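Local coordinates for particle-associated lyase (Acinetobacter bacteriophage AP22, PDB 4Y9V), which probably degrades the capsular polysaccharide of Acinetobacter baumannii as a trimeric tailspike lyase built around a pectin lyase-like beta-helix, at residues 241-246 against 264-269. Residues are numbered along the deposited sequence; the frame is centred on the assembly and turned at random. Where two conformers were deposited one is given.
Sequences YFENKG and INSAKN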
loop_
_atom_site.group_PDB
_atom_site.type_symbol
_atom_site.label_atom_id
_atom_site.label_comp_id
_atom_site.label_asym_id
_atom_site.label_seq_id
_atom_site.Cartn_x
_atom_site.Cartn_y
_atom_site.Cartn_z
ATOM N N TYR A 241 -11.263 -10.115 -21.402
ATOM C CA TYR A 241 -10.797 -11.392 -20.910
ATOM C C TYR A 241 -10.000 -12.133 -21.985
ATOM O O TYR A 241 -10.488 -12.285 -23.108
ATOM C CB TYR A 241 -11.975 -12.259 -20.477
ATOM C CG TYR A 241 -11.513 -13.628 -20.020
ATOM C CD1 TYR A 241 -10.909 -13.785 -18.784
ATOM C CD2 TYR A 241 -11.607 -14.753 -20.814
ATOM C CE1 TYR A 241 -10.447 -15.038 -18.367
ATOM C CE2 TYR A 241 -11.166 -15.993 -20.432
ATOM C CZ TYR A 241 -10.571 -16.139 -19.181
ATOM O OH TYR A 241 -10.117 -17.362 -18.740
ATOM N N PHE A 242 -8.819 -12.604 -21.642
ATOM C CA PHE A 242 -7.954 -13.379 -22.514
ATOM C C PHE A 242 -7.546 -14.672 -21.859
ATOM O O PHE A 242 -7.197 -14.693 -20.679
ATOM C CB PHE A 242 -6.666 -12.554 -22.810
ATOM C CG PHE A 242 -5.691 -13.331 -23.683
ATOM C CD1 PHE A 242 -5.903 -13.380 -25.042
ATOM C CD2 PHE A 242 -4.647 -14.044 -23.129
ATOM C CE1 PHE A 242 -5.062 -14.133 -25.845
ATOM C CE2 PHE A 242 -3.813 -14.813 -23.928
ATOM C CZ PHE A 242 -4.028 -14.837 -25.290
ATOM N N GLU A 243 -7.544 -15.749 -22.645
ATOM C CA GLU A 243 -7.101 -17.034 -22.192
ATOM C C GLU A 243 -6.401 -17.762 -23.338
ATOM O O GLU A 243 -6.946 -17.818 -24.446
ATOM C CB GLU A 243 -8.343 -17.882 -21.767
ATOM C CG GLU A 243 -8.031 -19.344 -21.451
ATOM C CD GLU A 243 -9.195 -20.105 -20.807
ATOM O OE1 GLU A 243 -10.170 -19.449 -20.362
ATOM O OE2 GLU A 243 -9.098 -21.334 -20.785
ATOM N N ASN A 244 -5.243 -18.364 -23.069
ATOM C CA ASN A 244 -4.594 -19.232 -24.049
ATOM C C ASN A 244 -4.279 -20.563 -23.434
ATOM O O ASN A 244 -4.020 -20.680 -22.234
ATOM C CB ASN A 244 -3.300 -18.606 -24.623
ATOM C CG ASN A 244 -2.176 -18.618 -23.613
ATOM O OD1 ASN A 244 -2.216 -17.853 -22.631
ATOM N ND2 ASN A 244 -1.214 -19.511 -23.759
ATOM N N LYS A 245 -4.198 -21.571 -24.296
ATOM C CA LYS A 245 -3.552 -22.856 -24.062
ATOM C C LYS A 245 -2.437 -22.987 -25.079
ATOM O O LYS A 245 -2.702 -22.784 -26.265
ATOM C CB LYS A 245 -4.580 -23.994 -24.241
ATOM C CG LYS A 245 -3.962 -25.381 -24.288
ATOM C CD LYS A 245 -4.969 -26.463 -24.330
ATOM C CE LYS A 245 -4.314 -27.856 -24.196
ATOM N NZ LYS A 245 -5.447 -28.832 -24.225
ATOM N N GLY A 246 -1.241 -23.323 -24.675
ATOM C CA GLY A 246 -0.175 -23.568 -25.606
ATOM C C GLY A 246 0.579 -22.317 -26.000
ATOM O O GLY A 246 0.454 -21.238 -25.408
ATOM N N ILE A 264 -8.162 -9.216 -15.615
ATOM C CA ILE A 264 -7.933 -10.604 -15.184
ATOM C C ILE A 264 -8.068 -11.500 -16.401
ATOM O O ILE A 264 -8.838 -11.256 -17.374
ATOM C CB ILE A 264 -8.875 -10.965 -14.034
ATOM C CG1 ILE A 264 -8.441 -12.240 -13.318
ATOM C CG2 ILE A 264 -10.310 -11.019 -14.477
ATOM C CD1 ILE A 264 -9.075 -12.442 -11.955
ATOM N N ASN A 265 -7.308 -12.585 -16.434
ATOM C CA ASN A 265 -7.017 -13.407 -17.606
ATOM C C ASN A 265 -6.550 -14.782 -17.159
ATOM O O ASN A 265 -6.314 -15.046 -15.977
ATOM C CB ASN A 265 -5.941 -12.713 -18.479
ATOM C CG ASN A 265 -4.645 -12.588 -17.702
ATOM O OD1 ASN A 265 -3.859 -13.540 -17.613
ATOM N ND2 ASN A 265 -4.441 -11.430 -17.098
ATOM N N SER A 266 -6.417 -15.665 -18.143
ATOM C CA SER A 266 -5.828 -16.986 -18.034
ATOM C C SER A 266 -4.674 -17.118 -19.058
ATOM O O SER A 266 -4.603 -18.092 -19.810
ATOM C CB SER A 266 -6.903 -18.107 -18.190
ATOM O OG SER A 266 -7.963 -17.938 -17.254
ATOM N N ALA A 267 -3.751 -16.146 -19.086
ATOM C CA ALA A 267 -2.568 -16.246 -19.916
ATOM C C ALA A 267 -1.558 -17.165 -19.236
ATOM O O ALA A 267 -1.340 -17.071 -18.014
ATOM C CB ALA A 267 -1.949 -14.872 -20.139
ATOM N N LYS A 268 -0.929 -18.038 -20.009
ATOM C CA LYS A 268 -0.078 -19.086 -19.448
ATOM C C LYS A 268 0.960 -19.527 -20.472
ATOM O O LYS A 268 0.856 -19.251 -21.673
ATOM C CB LYS A 268 -0.882 -20.265 -18.969
ATOM C CG LYS A 268 -1.656 -20.939 -20.073
ATOM C CD LYS A 268 -2.518 -22.084 -19.580
ATOM C CE LYS A 268 -3.695 -21.753 -18.833
ATOM N NZ LYS A 268 -4.779 -21.058 -19.553
ATOM N N ASN A 269 1.959 -20.262 -19.991
ATOM C CA ASN A 269 2.852 -21.030 -20.829
ATOM C C ASN A 269 3.133 -22.357 -20.122
ATOM O O ASN A 269 3.359 -22.368 -18.930
ATOM C CB ASN A 269 4.188 -20.296 -21.077
ATOM C CG ASN A 269 5.103 -21.097 -21.961
ATOM O OD1 ASN A 269 5.909 -21.909 -21.479
ATOM N ND2 ASN A 269 5.020 -20.877 -23.271
HETATM O O HOH W 1 -6.761 -22.469 -21.595
HETATM O O HOH W 2 -9.891 -20.575 -17.240
HETATM O O HOH W 3 2.478 -19.751 -23.981
#
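Ile264 and Asn265 enter the contact beside the Tyr241 ring, whose CD1 lies 3.6 Å from Ile264 O. Asn265 turns its amide away from 241-246: OD1 closes an Asx turn on Ala267 N and also accepts from Asn295 ND2, while ND2 reaches Ala263 O and Tyr290 OH. At Ser266 the two segments, on neighbouring coils of the parallel beta-helix, share a single bridge, Ser266 N donating to Phe242 O (2.8 Å, 172° at the hydrogen) and Asn244 N returning a weak bond to Ser266 O. In the conformer described, Ser266 OG lies at the edge of the Tyr241 ring, 2.7 Å from its OH, sharing a hydrogen bond with it; that phenol in turn donates to Glu243 OE1 from above the carboxylate plane. Ala267 CB meets the rim of Phe242 at CD2, 4.1 Å away; Leu252 packs against both side chains and Ile280 against Ala267. Lys268 is gripped by Asn244, whose CG sits between its own N and carbonyl carbon: OD1 accepts from Lys268 N at 2.9 Å, and ND2 donates to Lys268 O at 3.0 Å, the acceptor lying in the amide plane. The Lys268 chain folds at its last two torsions (chi3 73°, chi4 67°) and returns until NZ reaches both Asn244 O (2.8 Å) and Ser266 O. A side-chain amide and an ammonium group thus take over the pairing where backbone bridging stops, and Glu243, linked to NZ through a water, would be expected to favour the ammonium charge.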